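Local coordinates for substrate-binding protein (Synechococcus sp., PDB 6WPN) that probably binds a sugar, such as an oligosaccharide, in the periplasm and delivers it to a membrane transporter for import, at residues A[135-140]-A[316-321]. Residues are numbered along the deposited sequence; the frame is centred on the assembly and turned at random.
Sequences IAIPWY and ELALFL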
ATOM      1  N   ILE A 135      -5.540  17.284  -7.518  1.00 60.39           N
ATOM      2  CA  ILE A 135      -6.258  17.221  -6.251  1.00 64.76           C
ATOM      3  C   ILE A 135      -5.365  16.861  -5.073  1.00 67.59           C
ATOM      4  O   ILE A 135      -5.832  16.903  -3.924  1.00 62.85           O
ATOM      5  CB  ILE A 135      -7.407  16.195  -6.325  1.00 68.15           C
ATOM      6  CG1 ILE A 135      -6.821  14.818  -6.652  1.00 67.39           C
ATOM      7  CG2 ILE A 135      -8.436  16.622  -7.358  1.00 66.75           C
ATOM      8  CD1 ILE A 135      -7.749  13.668  -6.398  1.00 70.97           C
ATOM      9  N   ALA A 136      -4.104  16.512  -5.309  1.00 70.94           N
ATOM     10  CA  ALA A 136      -3.263  16.081  -4.205  1.00 66.61           C
ATOM     11  C   ALA A 136      -1.799  16.312  -4.543  1.00 65.95           C
ATOM     12  O   ALA A 136      -1.409  16.351  -5.714  1.00 58.30           O
ATOM     13  CB  ALA A 136      -3.500  14.606  -3.864  1.00 56.92           C
ATOM     14  N   ILE A 137      -1.004  16.464  -3.497  1.00 57.20           N
ATOM     15  CA  ILE A 137       0.446  16.572  -3.602  1.00 51.45           C
ATOM     16  C   ILE A 137       1.043  15.245  -3.150  1.00 57.55           C
ATOM     17  O   ILE A 137       0.664  14.744  -2.081  1.00 54.69           O
ATOM     18  CB  ILE A 137       0.986  17.735  -2.750  1.00 52.75           C
ATOM     19  CG1 ILE A 137       0.520  19.072  -3.326  1.00 55.08           C
ATOM     20  CG2 ILE A 137       2.508  17.688  -2.661  1.00 62.08           C
ATOM     21  CD1 ILE A 137       0.737  20.241  -2.393  1.00 55.25           C
ATOM     22  N   PRO A 138       1.947  14.644  -3.919  1.00 51.30           N
ATOM     23  CA  PRO A 138       2.538  13.372  -3.489  1.00 54.39           C
ATOM     24  C   PRO A 138       3.392  13.562  -2.248  1.00 49.33           C
ATOM     25  O   PRO A 138       4.109  14.554  -2.109  1.00 50.37           O
ATOM     26  CB  PRO A 138       3.390  12.942  -4.692  1.00 52.77           C
ATOM     27  CG  PRO A 138       2.901  13.762  -5.830  1.00 56.12           C
ATOM     28  CD  PRO A 138       2.416  15.050  -5.250  1.00 53.90           C
ATOM     29  N   TRP A 139       3.299  12.596  -1.340  1.00 48.34           N
ATOM     30  CA  TRP A 139       4.109  12.613  -0.132  1.00 53.24           C
ATOM     31  C   TRP A 139       5.155  11.510  -0.230  1.00 53.54           C
ATOM     32  O   TRP A 139       6.115  11.632  -0.992  1.00 55.42           O
ATOM     33  CB  TRP A 139       3.229  12.455   1.109  1.00 43.63           C
ATOM     34  CG  TRP A 139       3.943  12.713   2.396  1.00 44.20           C
ATOM     35  CD1 TRP A 139       5.248  13.078   2.554  1.00 48.82           C
ATOM     36  CD2 TRP A 139       3.397  12.593   3.713  1.00 44.62           C
ATOM     37  NE1 TRP A 139       5.547  13.202   3.890  1.00 56.87           N
ATOM     38  CE2 TRP A 139       4.425  12.911   4.622  1.00 49.32           C
ATOM     39  CE3 TRP A 139       2.135  12.254   4.212  1.00 61.93           C
ATOM     40  CZ2 TRP A 139       4.231  12.898   6.002  1.00 46.93           C
ATOM     41  CZ3 TRP A 139       1.942  12.245   5.586  1.00 45.71           C
ATOM     42  CH2 TRP A 139       2.986  12.564   6.463  1.00 46.95           C
ATOM     43  N   TYR A 140       4.998  10.439   0.534  1.00 49.01           N
ATOM     44  CA  TYR A 140       5.928   9.322   0.486  1.00 49.37           C
ATOM     45  C   TYR A 140       5.276   8.115  -0.180  1.00 52.70           C
ATOM     46  O   TYR A 140       4.085   8.109  -0.503  1.00 47.50           O
ATOM     47  CB  TYR A 140       6.412   8.950   1.887  1.00 49.95           C
ATOM     48  CG  TYR A 140       5.344   8.365   2.779  1.00 51.70           C
ATOM     49  CD1 TYR A 140       4.488   9.183   3.499  1.00 46.97           C
ATOM     50  CD2 TYR A 140       5.205   6.990   2.916  1.00 54.54           C
ATOM     51  CE1 TYR A 140       3.520   8.649   4.324  1.00 49.43           C
ATOM     52  CE2 TYR A 140       4.233   6.447   3.739  1.00 47.39           C
ATOM     53  CZ  TYR A 140       3.400   7.281   4.439  1.00 44.67           C
ATOM     54  OH  TYR A 140       2.439   6.742   5.259  1.00 54.97           O
ATOM     55  N   GLU A 316       0.688  25.613   1.468  1.00 63.06           N
ATOM     56  CA  GLU A 316       2.030  25.850   1.991  1.00 56.83           C
ATOM     57  C   GLU A 316       2.453  24.748   2.955  1.00 54.84           C
ATOM     58  O   GLU A 316       3.607  24.305   2.935  1.00 50.61           O
ATOM     59  CB  GLU A 316       2.097  27.215   2.678  1.00 65.43           C
ATOM     60  CG  GLU A 316       1.901  28.398   1.745  1.00 80.48           C
ATOM     61  CD  GLU A 316       2.686  29.627   2.181  1.00 87.17           C
ATOM     62  OE1 GLU A 316       3.742  29.899   1.570  1.00 86.64           O
ATOM     63  OE2 GLU A 316       2.263  30.303   3.148  1.00 81.89           O
ATOM     64  N   LEU A 317       1.528  24.283   3.801  1.00 52.62           N
ATOM     65  CA  LEU A 317       1.860  23.207   4.728  1.00 49.90           C
ATOM     66  C   LEU A 317       2.140  21.909   3.982  1.00 48.26           C
ATOM     67  O   LEU A 317       3.116  21.215   4.283  1.00 44.92           O
ATOM     68  CB  LEU A 317       0.735  23.016   5.743  1.00 52.07           C
ATOM     69  CG  LEU A 317       0.849  21.800   6.670  1.00 56.72           C
ATOM     70  CD1 LEU A 317       2.116  21.873   7.520  1.00 56.26           C
ATOM     71  CD2 LEU A 317      -0.384  21.687   7.553  1.00 47.21           C
ATOM     72  N   ALA A 318       1.306  21.575   2.994  1.00 43.15           N
ATOM     73  CA  ALA A 318       1.533  20.358   2.224  1.00 47.73           C
ATOM     74  C   ALA A 318       2.856  20.423   1.471  1.00 46.77           C
ATOM     75  O   ALA A 318       3.545  19.405   1.327  1.00 53.15           O
ATOM     76  CB  ALA A 318       0.371  20.118   1.260  1.00 42.53           C
ATOM     77  N   LEU A 319       3.225  21.610   0.972  1.00 43.43           N
ATOM     78  CA  LEU A 319       4.518  21.770   0.309  1.00 52.51           C
ATOM     79  C   LEU A 319       5.675  21.680   1.299  1.00 49.93           C
ATOM     80  O   LEU A 319       6.731  21.124   0.976  1.00 45.42           O
ATOM     81  CB  LEU A 319       4.567  23.099  -0.447  1.00 53.25           C
ATOM     82  CG  LEU A 319       3.674  23.228  -1.683  1.00 52.17           C
ATOM     83  CD1 LEU A 319       3.584  24.675  -2.144  1.00 55.96           C
ATOM     84  CD2 LEU A 319       4.207  22.349  -2.796  1.00 55.23           C
ATOM     85  N   PHE A 320       5.498  22.220   2.507  1.00 50.86           N
ATOM     86  CA  PHE A 320       6.543  22.132   3.523  1.00 48.14           C
ATOM     87  C   PHE A 320       6.772  20.691   3.958  1.00 48.26           C
ATOM     88  O   PHE A 320       7.920  20.260   4.116  1.00 56.24           O
ATOM     89  CB  PHE A 320       6.189  23.009   4.725  1.00 49.41           C
ATOM     90  CG  PHE A 320       7.201  22.958   5.839  1.00 56.12           C
ATOM     91  CD1 PHE A 320       8.380  23.683   5.761  1.00 58.83           C
ATOM     92  CD2 PHE A 320       6.963  22.200   6.977  1.00 55.12           C
ATOM     93  CE1 PHE A 320       9.307  23.643   6.788  1.00 60.53           C
ATOM     94  CE2 PHE A 320       7.885  22.157   8.008  1.00 55.66           C
ATOM     95  CZ  PHE A 320       9.060  22.879   7.912  1.00 57.43           C
ATOM     96  N   LEU A 321       5.693  19.936   4.169  1.00 49.40           N
ATOM     97  CA  LEU A 321       5.839  18.549   4.595  1.00 55.01           C
ATOM     98  C   LEU A 321       6.487  17.696   3.517  1.00 55.05           C
ATOM     99  O   LEU A 321       7.098  16.668   3.826  1.00 68.01           O
ATOM    100  CB  LEU A 321       4.476  17.967   4.970  1.00 57.14           C
ATOM    101  CG  LEU A 321       3.858  18.440   6.286  1.00 70.31           C
ATOM    102  CD1 LEU A 321       2.412  17.977   6.393  1.00 68.88           C
ATOM    103  CD2 LEU A 321       4.674  17.950   7.473  1.00 79.99           C
TER
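Ile137 reaches across from the strand to the helix with the end of its longer branch, and its CD1 methyl lies 3.7 Å from CB of Ala318. The branch leaves the backbone with CG1 anti to the carbonyl carbon (chi1 -67°) and runs on extended through chi2, which carries CD1 to the small alanine at the helix surface. From the next position Leu319 adds its CD2 methyl, 4.1 Å from CD1 of Ile137. Leu319 starts out pointing away from the strand, yet its end swings back, and the two branched side chains cross at about a right angle, meeting through methyl groups. Tyr119, from a loop, touches both Ile137 and Leu319 and adds an aromatic neighbour to this apolar cluster.

Trp139, two residues farther along the strand, meets the last turn of the helix segment. Its CB points neither at the helix nor away from it; CG anti to the backbone N (chi1 -169°), with chi2 at 1°, turns the pyrrole side of the indole toward the helix, leaving NE1 3.8 Å from O of Leu321, an oblique approach too long for a hydrogen bond. The Tyr140 ring, at CD1, covers the margin of one indole face, 3.6 Å above the ring plane, while CD2 of Trp139 lies in the plane of the tyrosine ring, at its edge. The side chains of Trp139 and Leu321 both rest on Leu302 of strand 295-303, which also pairs through its backbone with Ile137.

Strand 137-140 and helix 316-321 run roughly in the same sense, at 36° with axes 9.0 Å apart, and CA of Ile137 lies 7.0 Å from CA of Ala318. The arrangement is helix-on-sheet packing within an alpha/beta lobe, the layered architecture characteristic of bacterial extracellular solute-binding proteins.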